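Local structure of racemase, putative (Roseobacter denitrificans, 3TCS) at residues Ser312-Ala324 against Ala361-Ile373. The protein is a putative racemase of the mandelate racemase/muconate lactonizing enzyme family that binds magnesium and may have hydro-lyase activity. Numbering follows the deposited sequence.
Sequences SLVTLFTMHLLRA and ARVTDAPGWGVEI
Helix 314-322 crosses strand 361-363 at -70°, their axes 8.4 Å apart, and the chain after the strand turns back along the helix, bringing Trp369 beside Phe317 and Val371 beside Leu313. His320 is sandwiched: Val363 CG1 makes a CH-pi contact over one face, 3.7 Å from the ring centroid, while the edge of Trp369 meets the opposite face in a T-shaped pair with planes at 89°. The imidazole's rotation is fixed by ND1, which donates to Leu316 O (3.2 Å) with that oxygen in the ring plane; NE2 makes a weak bond to a water that is also hydrogen-bonded with Thr364 O and Ala366 O. CE1 of Phe317 sits over the centre of one indole face, 3.3 Å from Trp369 CE2, the planes inclined at 47° in an oblique pair. The indole NE1 donates to Thr109 O. With an alanine at Trp369, the face under Phe317 CE1 and the edge against His320 would be gone, and Thr109 O would probably lose its N-H partner. Around Leu313 and Leu316 the packing is aliphatic, Leu316 CD2 lying 4.0 Å from Val371 CB and Leu313 CD2 touching Val371 CG1. At the strand, Val363 CG2 fits between Met319 CB (3.6 Å) and Arg323 CG (3.7 Å), whereas the guanidinium of Arg323 reaches on to Thr130 O and Leu133 O. In the enolase-like TIM barrel domain, away from the magnesium and D-alanine sites, helix 314-322 thus packs on strand 361-363 and the loop that follows it: Ala361 and Val363 pair with strand 132-139, Met319 also rests on Leu332 of strand 332-335, and helix 123-126 borders His320 and Trp369 through Val123.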
# COMPACT_ATOMS: atom_id res chain seq x y z
N SER B 312 -5.23 20.89 7.78
CA SER B 312 -4.56 20.17 8.85
C SER B 312 -3.16 20.74 8.60
O SER B 312 -3.02 21.72 7.84
CB SER B 312 -4.58 18.65 8.61
OG SER B 312 -3.79 18.25 7.51
N LEU B 313 -2.12 20.17 9.20
CA LEU B 313 -0.78 20.71 8.99
C LEU B 313 -0.17 20.41 7.62
O LEU B 313 0.88 20.94 7.28
CB LEU B 313 0.17 20.19 10.08
CG LEU B 313 -0.04 20.80 11.47
CD1 LEU B 313 0.94 20.19 12.45
CD2 LEU B 313 0.15 22.30 11.38
N VAL B 314 -0.82 19.57 6.82
CA VAL B 314 -0.27 19.24 5.51
C VAL B 314 0.05 20.48 4.66
O VAL B 314 1.07 20.53 3.97
CB VAL B 314 -1.20 18.27 4.74
CG1 VAL B 314 -2.53 18.95 4.39
CG2 VAL B 314 -0.49 17.75 3.50
N THR B 315 -0.81 21.49 4.73
CA THR B 315 -0.59 22.70 3.94
C THR B 315 0.63 23.48 4.44
O THR B 315 1.42 23.98 3.64
CB THR B 315 -1.85 23.59 3.95
OG1 THR B 315 -2.94 22.87 3.36
CG2 THR B 315 -1.61 24.86 3.13
N LEU B 316 0.79 23.56 5.76
CA LEU B 316 1.93 24.26 6.35
C LEU B 316 3.24 23.55 6.02
O LEU B 316 4.24 24.20 5.69
CB LEU B 316 1.78 24.36 7.87
CG LEU B 316 2.88 25.09 8.64
CD1 LEU B 316 3.06 26.51 8.09
CD2 LEU B 316 2.53 25.14 10.13
N PHE B 317 3.24 22.22 6.10
CA PHE B 317 4.45 21.47 5.78
C PHE B 317 4.87 21.78 4.35
O PHE B 317 6.05 21.92 4.05
CB PHE B 317 4.21 19.96 5.89
CG PHE B 317 3.82 19.50 7.27
CD1 PHE B 317 4.19 20.22 8.40
CD2 PHE B 317 3.13 18.31 7.43
CE1 PHE B 317 3.87 19.75 9.68
CE2 PHE B 317 2.81 17.82 8.71
CZ PHE B 317 3.18 18.54 9.83
N THR B 318 3.87 21.88 3.47
CA THR B 318 4.12 22.16 2.05
C THR B 318 4.67 23.57 1.88
O THR B 318 5.55 23.80 1.05
CB THR B 318 2.82 21.99 1.23
OG1 THR B 318 2.31 20.67 1.43
CG2 THR B 318 3.10 22.18 -0.25
N MET B 319 4.14 24.51 2.66
CA MET B 319 4.61 25.89 2.61
C MET B 319 6.11 25.94 2.92
O MET B 319 6.87 26.62 2.23
CB MET B 319 3.83 26.75 3.61
CG MET B 319 2.42 27.09 3.16
SD MET B 319 1.35 27.62 4.52
CE MET B 319 2.34 28.98 5.24
N HIS B 320 6.54 25.22 3.96
CA HIS B 320 7.95 25.21 4.31
C HIS B 320 8.78 24.57 3.21
O HIS B 320 9.87 25.06 2.87
CB HIS B 320 8.19 24.45 5.62
CG HIS B 320 7.94 25.25 6.86
ND1 HIS B 320 6.67 25.55 7.31
CD2 HIS B 320 8.79 25.81 7.74
CE1 HIS B 320 6.76 26.26 8.42
NE2 HIS B 320 8.03 26.43 8.70
N LEU B 321 8.28 23.48 2.64
CA LEU B 321 9.00 22.79 1.58
C LEU B 321 9.17 23.70 0.36
O LEU B 321 10.27 23.79 -0.20
CB LEU B 321 8.25 21.52 1.15
CG LEU B 321 8.95 20.69 0.07
CD1 LEU B 321 10.17 20.00 0.66
CD2 LEU B 321 7.99 19.66 -0.51
N LEU B 322 8.10 24.38 -0.03
CA LEU B 322 8.15 25.27 -1.18
C LEU B 322 9.08 26.46 -1.00
O LEU B 322 9.52 27.06 -1.99
CB LEU B 322 6.73 25.75 -1.54
CG LEU B 322 5.81 24.69 -2.15
CD1 LEU B 322 4.43 25.29 -2.35
CD2 LEU B 322 6.37 24.21 -3.49
N ARG B 323 9.39 26.81 0.24
CA ARG B 323 10.30 27.93 0.51
C ARG B 323 11.74 27.42 0.50
O ARG B 323 12.67 28.20 0.69
CB ARG B 323 10.02 28.55 1.88
CG ARG B 323 8.77 29.43 1.98
CD ARG B 323 8.85 30.69 1.12
NE ARG B 323 10.08 31.46 1.32
CZ ARG B 323 10.35 32.60 0.69
NH1 ARG B 323 9.47 33.10 -0.17
NH2 ARG B 323 11.50 33.23 0.89
N ALA B 324 11.92 26.13 0.28
CA ALA B 324 13.26 25.57 0.29
C ALA B 324 13.74 24.84 -0.96
O ALA B 324 14.91 24.93 -1.32
CB ALA B 324 13.41 24.65 1.50
N ALA B 361 0.41 32.91 1.16
CA ALA B 361 0.42 32.33 2.49
C ALA B 361 1.81 32.69 3.02
O ALA B 361 2.68 33.09 2.23
CB ALA B 361 0.25 30.82 2.42
N ARG B 362 2.04 32.56 4.32
CA ARG B 362 3.34 32.93 4.85
C ARG B 362 4.00 31.95 5.80
O ARG B 362 3.36 31.42 6.71
CB ARG B 362 3.24 34.29 5.56
CG ARG B 362 4.55 34.77 6.19
CD ARG B 362 4.32 35.92 7.17
NE ARG B 362 3.92 37.17 6.53
CZ ARG B 362 4.74 37.98 5.88
NH1 ARG B 362 6.03 37.69 5.76
NH2 ARG B 362 4.27 39.10 5.34
N VAL B 363 5.28 31.71 5.58
CA VAL B 363 6.07 30.86 6.46
C VAL B 363 6.80 31.88 7.32
O VAL B 363 7.53 32.73 6.81
CB VAL B 363 7.13 30.03 5.70
CG1 VAL B 363 8.08 29.37 6.69
CG2 VAL B 363 6.44 28.97 4.85
N THR B 364 6.59 31.82 8.63
CA THR B 364 7.23 32.76 9.54
C THR B 364 8.58 32.24 10.01
O THR B 364 8.98 31.13 9.67
CB THR B 364 6.34 33.03 10.76
OG1 THR B 364 6.34 31.89 11.62
CG2 THR B 364 4.92 33.31 10.32
N ASP B 365 9.29 33.04 10.80
CA ASP B 365 10.59 32.60 11.29
C ASP B 365 10.49 31.89 12.64
O ASP B 365 11.50 31.64 13.28
CB ASP B 365 11.54 33.80 11.38
CG ASP B 365 10.89 35.00 11.99
OD1 ASP B 365 10.55 34.95 13.19
OD2 ASP B 365 10.71 36.01 11.27
N ALA B 366 9.27 31.57 13.05
CA ALA B 366 9.08 30.86 14.32
C ALA B 366 9.78 29.51 14.17
O ALA B 366 9.67 28.85 13.14
CB ALA B 366 7.58 30.65 14.59
N PRO B 367 10.52 29.08 15.21
CA PRO B 367 11.24 27.80 15.17
C PRO B 367 10.33 26.60 14.90
O PRO B 367 9.21 26.53 15.40
CB PRO B 367 11.90 27.73 16.55
CG PRO B 367 12.16 29.18 16.85
CD PRO B 367 10.85 29.82 16.44
N GLY B 368 10.83 25.65 14.12
CA GLY B 368 10.04 24.47 13.80
C GLY B 368 8.97 24.80 12.79
O GLY B 368 9.19 25.59 11.88
N TRP B 369 7.79 24.19 12.94
CA TRP B 369 6.71 24.46 12.00
C TRP B 369 6.11 25.83 12.29
O TRP B 369 5.52 26.45 11.41
CB TRP B 369 5.64 23.37 12.10
CG TRP B 369 6.14 22.02 11.69
CD1 TRP B 369 6.13 20.89 12.44
CD2 TRP B 369 6.71 21.66 10.43
NE1 TRP B 369 6.67 19.84 11.73
CE2 TRP B 369 7.03 20.29 10.49
CE3 TRP B 369 6.98 22.37 9.25
CZ2 TRP B 369 7.61 19.60 9.42
CZ3 TRP B 369 7.55 21.68 8.17
CH2 TRP B 369 7.86 20.32 8.27
N GLY B 370 6.26 26.29 13.53
CA GLY B 370 5.74 27.59 13.90
C GLY B 370 4.26 27.59 14.19
O GLY B 370 3.55 28.56 13.90
N VAL B 371 3.78 26.49 14.77
CA VAL B 371 2.37 26.35 15.10
C VAL B 371 2.26 25.62 16.43
O VAL B 371 3.19 24.94 16.85
CB VAL B 371 1.63 25.54 14.00
CG1 VAL B 371 2.12 24.10 14.01
CG2 VAL B 371 0.13 25.60 14.22
N GLU B 372 1.11 25.76 17.09
CA GLU B 372 0.87 25.11 18.37
C GLU B 372 -0.48 24.41 18.29
O GLU B 372 -1.47 25.03 17.91
CB GLU B 372 0.85 26.15 19.49
CG GLU B 372 0.94 25.57 20.89
CD GLU B 372 0.82 26.65 21.96
OE1 GLU B 372 1.25 27.80 21.69
OE2 GLU B 372 0.32 26.35 23.06
N ILE B 373 -0.51 23.13 18.63
CA ILE B 373 -1.76 22.39 18.58
C ILE B 373 -2.63 22.88 19.73
O ILE B 373 -2.13 23.14 20.82
CB ILE B 373 -1.52 20.87 18.75
CG1 ILE B 373 -0.46 20.40 17.75
CG2 ILE B 373 -2.83 20.11 18.56
CD1 ILE B 373 -0.80 20.68 16.30
O HOH W 1 8.05 28.78 11.03